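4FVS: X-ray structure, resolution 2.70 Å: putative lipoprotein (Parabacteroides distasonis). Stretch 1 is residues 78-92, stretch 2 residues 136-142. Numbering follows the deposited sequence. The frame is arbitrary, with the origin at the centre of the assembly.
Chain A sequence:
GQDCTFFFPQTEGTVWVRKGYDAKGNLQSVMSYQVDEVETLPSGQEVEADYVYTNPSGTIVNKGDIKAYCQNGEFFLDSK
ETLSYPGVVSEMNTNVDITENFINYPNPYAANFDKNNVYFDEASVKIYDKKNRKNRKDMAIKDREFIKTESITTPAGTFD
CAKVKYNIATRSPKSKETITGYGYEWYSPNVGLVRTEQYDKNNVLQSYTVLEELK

Stretch 1 78-92: DSKETLSYPGVVSEM
Stretch 2 136-142: RKDMAIK

Stretch 2 is an extended strand, residues 136-142, and stretch 1 packs over one of its faces through a 3-10 segment (79-82), a connecting turn and a short helix that begins at Pro-86. The backbones stay well apart: the CA atoms of Thr-82 and Ile-141 lie 8.4 Å from each other, and those of Leu-83 and Met-139 9.3 Å. No backbone hydrogen bond joins the stretches, and the contact is made mainly by side chains, burying 312 Å² in total. The strand's alternation selects the participants. Lys-137, Met-139 and Ile-141 direct their CA-to-CB bonds toward stretch 1, whereas Arg-136, Asp-138, Ala-140 and Lys-142 make no contact with it.

Stretch 1 is shaped by its own hydrogen bonds. Thr-82 N donates to Ser-79 O (3.2 Å) and Leu-83 N to Lys-80 O (3.0 Å), and Ser-84, with chi1 m, turns its OG back to Glu-81 O at 2.8 Å. Tyr-85, extended at phi/psi -147/155°, occupies the N-cap position; its carbonyl O accepts from Val-88 N (3.1 Å) and Val-89 N (3.0 Å). Ser-90 takes the p rotamer, which brings its OG to 2.7 Å from Pro-86 O.

At one end of the contact, Ile-141 adopts chi1 m with chi2 at 143°, between wells, and its CD1 reaches Thr-82 CG2 at 3.7 Å. Thr-82 (chi1 m) presents this methyl to the isoleucine, while its OG1 is satisfied elsewhere in the structure. Leu-83, with chi1 m and chi2 t, packs against two strand residues: its CD2 lies 4.1 Å from Ile-141 CD1 and 4.0 Å from Met-139 CE, and its CD1 3.9 Å from Met-139 SE.

Met-139 is a selenomethionine with chi1 m, chi2 t and chi3 p. The first two torsions carry SE out from the strand to Leu-83, and the last places CE 3.8 Å from Val-88 CG2 and 4.1 Å from Tyr-85 OH. Val-88 has chi1 t, and its CG2 makes this contact although its CA-to-CB bond is sideways. The CA-to-CB bond of Tyr-85 is also sideways, but with chi1 p and chi2 86° the end of its side chain, the OH, comes nearer the strand.

Beyond this apolar patch, Lys-137 and Glu-91 form a salt bridge, with Lys-137 NZ donating a hydrogen bond to Glu-91 OE1 at 3.2 Å. Lys-137 has chi1 m and is then t throughout, its extended chain covering part of the gap between the backbones and the Glu-91 side chain the remainder. Glu-91 bends, with chi1 and chi2 both m and chi3 at -87°, bringing OE1 of its carboxylate to the lysine ammonium group.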

# COMPACT_ATOMS: atom_id res chain seq x y z
N ASP A 78 0.93 -5.07 6.01
CA ASP A 78 -0.39 -5.59 5.65
C ASP A 78 -0.68 -5.23 4.18
O ASP A 78 -0.54 -4.06 3.78
CB ASP A 78 -1.50 -5.07 6.60
CG ASP A 78 -2.72 -5.99 6.73
OD1 ASP A 78 -3.07 -6.67 5.73
OD2 ASP A 78 -3.35 -5.98 7.81
N SER A 79 -1.05 -6.26 3.37
CA SER A 79 -1.31 -6.16 1.93
C SER A 79 -2.43 -5.17 1.55
O SER A 79 -2.50 -4.81 0.38
CB SER A 79 -1.61 -7.52 1.31
OG SER A 79 -2.64 -8.24 1.98
N LYS A 80 -3.24 -4.67 2.51
CA LYS A 80 -4.32 -3.70 2.24
C LYS A 80 -3.74 -2.33 1.85
O LYS A 80 -4.42 -1.55 1.16
CB LYS A 80 -5.32 -3.56 3.43
CG LYS A 80 -4.78 -3.03 4.75
CD LYS A 80 -5.89 -2.82 5.72
CE LYS A 80 -5.44 -2.72 7.13
NZ LYS A 80 -6.61 -2.78 8.06
N GLU A 81 -2.47 -2.07 2.24
CA GLU A 81 -1.73 -0.85 1.90
C GLU A 81 -1.52 -0.75 0.35
O GLU A 81 -1.45 0.36 -0.20
CB GLU A 81 -0.39 -0.83 2.63
CG GLU A 81 0.40 0.46 2.56
CD GLU A 81 -0.07 1.70 3.30
OE1 GLU A 81 -1.30 1.83 3.55
OE2 GLU A 81 0.79 2.58 3.55
N THR A 82 -1.48 -1.91 -0.34
CA THR A 82 -1.33 -2.04 -1.79
C THR A 82 -2.63 -1.49 -2.48
O THR A 82 -2.54 -1.00 -3.62
CB THR A 82 -0.98 -3.53 -2.17
OG1 THR A 82 0.35 -3.82 -1.75
CG2 THR A 82 -1.05 -3.81 -3.65
N LEU A 83 -3.80 -1.54 -1.77
CA LEU A 83 -5.12 -1.13 -2.29
C LEU A 83 -5.52 0.28 -1.83
O LEU A 83 -6.68 0.65 -1.96
CB LEU A 83 -6.20 -2.14 -1.89
CG LEU A 83 -5.93 -3.64 -2.20
CD1 LEU A 83 -7.00 -4.47 -1.63
CD2 LEU A 83 -5.82 -3.90 -3.68
N SER A 84 -4.53 1.07 -1.34
CA SER A 84 -4.65 2.49 -0.95
C SER A 84 -4.77 3.38 -2.19
O SER A 84 -3.89 4.23 -2.42
CB SER A 84 -3.42 2.93 -0.15
OG SER A 84 -3.18 2.14 1.00
N TYR A 85 -5.79 3.14 -3.04
CA TYR A 85 -5.88 3.94 -4.26
C TYR A 85 -7.32 4.15 -4.63
O TYR A 85 -8.15 3.32 -4.25
CB TYR A 85 -5.08 3.33 -5.43
CG TYR A 85 -5.46 1.91 -5.82
CD1 TYR A 85 -6.49 1.67 -6.73
CD2 TYR A 85 -4.69 0.83 -5.41
CE1 TYR A 85 -6.80 0.39 -7.15
CE2 TYR A 85 -4.97 -0.47 -5.85
CZ TYR A 85 -6.03 -0.68 -6.73
OH TYR A 85 -6.32 -1.93 -7.20
N PRO A 86 -7.61 5.25 -5.38
CA PRO A 86 -8.99 5.61 -5.73
C PRO A 86 -9.89 4.46 -6.25
O PRO A 86 -11.01 4.38 -5.79
CB PRO A 86 -8.79 6.65 -6.83
CG PRO A 86 -7.54 7.33 -6.45
CD PRO A 86 -6.66 6.30 -5.84
N GLY A 87 -9.42 3.60 -7.15
CA GLY A 87 -10.21 2.47 -7.66
C GLY A 87 -10.87 1.57 -6.62
O GLY A 87 -12.01 1.11 -6.80
N VAL A 88 -10.14 1.29 -5.50
CA VAL A 88 -10.59 0.50 -4.35
C VAL A 88 -11.34 1.43 -3.32
O VAL A 88 -12.49 1.15 -2.95
CB VAL A 88 -9.39 -0.26 -3.68
CG1 VAL A 88 -9.76 -0.89 -2.35
CG2 VAL A 88 -8.79 -1.31 -4.59
N VAL A 89 -10.66 2.52 -2.87
CA VAL A 89 -11.09 3.48 -1.82
C VAL A 89 -12.47 4.17 -2.16
O VAL A 89 -13.23 4.44 -1.23
CB VAL A 89 -9.99 4.53 -1.48
CG1 VAL A 89 -10.48 5.56 -0.47
CG2 VAL A 89 -8.73 3.85 -0.95
N SER A 90 -12.78 4.41 -3.46
CA SER A 90 -14.06 5.00 -3.90
C SER A 90 -15.22 4.02 -3.64
O SER A 90 -16.31 4.41 -3.17
CB SER A 90 -13.99 5.39 -5.38
OG SER A 90 -13.70 4.29 -6.23
N GLU A 91 -14.95 2.73 -3.89
CA GLU A 91 -15.86 1.61 -3.65
C GLU A 91 -15.96 1.35 -2.11
O GLU A 91 -16.02 0.17 -1.69
CB GLU A 91 -15.32 0.37 -4.41
CG GLU A 91 -15.49 0.42 -5.91
CD GLU A 91 -16.94 0.28 -6.34
OE1 GLU A 91 -17.39 -0.87 -6.50
OE2 GLU A 91 -17.63 1.32 -6.43
N MSE A 92 -15.93 2.42 -1.27
CA MSE A 92 -15.85 2.18 0.16
C MSE A 92 -16.64 3.11 1.04
O MSE A 92 -16.75 4.32 0.82
CB MSE A 92 -14.41 2.28 0.63
CG MSE A 92 -13.69 1.00 0.63
SE MSE A 92 -11.99 1.40 1.43
CE MSE A 92 -11.05 -0.27 1.43
N ARG A 136 -19.07 -9.18 -1.08
CA ARG A 136 -17.61 -9.28 -1.09
C ARG A 136 -17.04 -9.31 -2.52
O ARG A 136 -17.76 -9.50 -3.50
CB ARG A 136 -17.12 -10.53 -0.30
CG ARG A 136 -17.24 -11.91 -0.98
CD ARG A 136 -18.67 -12.42 -1.06
NE ARG A 136 -18.76 -13.74 -1.68
CZ ARG A 136 -19.90 -14.34 -1.99
NH1 ARG A 136 -21.06 -13.75 -1.73
NH2 ARG A 136 -19.89 -15.54 -2.54
N LYS A 137 -15.70 -9.12 -2.59
CA LYS A 137 -14.85 -9.14 -3.77
C LYS A 137 -13.54 -9.78 -3.43
O LYS A 137 -12.97 -9.50 -2.37
CB LYS A 137 -14.58 -7.72 -4.33
CG LYS A 137 -15.64 -7.10 -5.21
CD LYS A 137 -15.15 -5.72 -5.69
CE LYS A 137 -16.19 -4.93 -6.45
NZ LYS A 137 -15.72 -3.55 -6.74
N ASP A 138 -13.03 -10.60 -4.34
CA ASP A 138 -11.70 -11.18 -4.26
C ASP A 138 -10.73 -10.30 -4.98
O ASP A 138 -11.05 -9.83 -6.07
CB ASP A 138 -11.66 -12.58 -4.90
CG ASP A 138 -12.14 -13.71 -4.05
OD1 ASP A 138 -11.58 -13.89 -2.94
OD2 ASP A 138 -12.97 -14.50 -4.54
N MSE A 139 -9.54 -10.07 -4.41
CA MSE A 139 -8.52 -9.31 -5.10
C MSE A 139 -7.21 -10.02 -4.95
O MSE A 139 -6.76 -10.25 -3.83
CB MSE A 139 -8.43 -7.87 -4.60
CG MSE A 139 -9.79 -7.19 -4.60
SE MSE A 139 -9.69 -5.33 -4.34
CE MSE A 139 -8.97 -4.84 -6.02
N ALA A 140 -6.64 -10.46 -6.09
CA ALA A 140 -5.39 -11.19 -6.12
C ALA A 140 -4.25 -10.29 -6.60
O ALA A 140 -4.29 -9.77 -7.71
CB ALA A 140 -5.52 -12.41 -7.01
N ILE A 141 -3.27 -10.06 -5.72
CA ILE A 141 -2.05 -9.30 -6.01
C ILE A 141 -0.96 -10.34 -6.20
O ILE A 141 -0.57 -11.01 -5.25
CB ILE A 141 -1.73 -8.23 -4.92
CG1 ILE A 141 -2.93 -7.29 -4.67
CG2 ILE A 141 -0.47 -7.43 -5.27
CD1 ILE A 141 -3.08 -6.89 -3.17
N LYS A 142 -0.52 -10.53 -7.45
CA LYS A 142 0.42 -11.59 -7.79
C LYS A 142 1.48 -11.09 -8.78
O LYS A 142 1.44 -9.93 -9.20
CB LYS A 142 -0.37 -12.79 -8.39
CG LYS A 142 -1.30 -12.40 -9.55
CD LYS A 142 -2.34 -13.44 -9.84
CE LYS A 142 -3.34 -12.90 -10.84
NZ LYS A 142 -4.52 -13.79 -11.00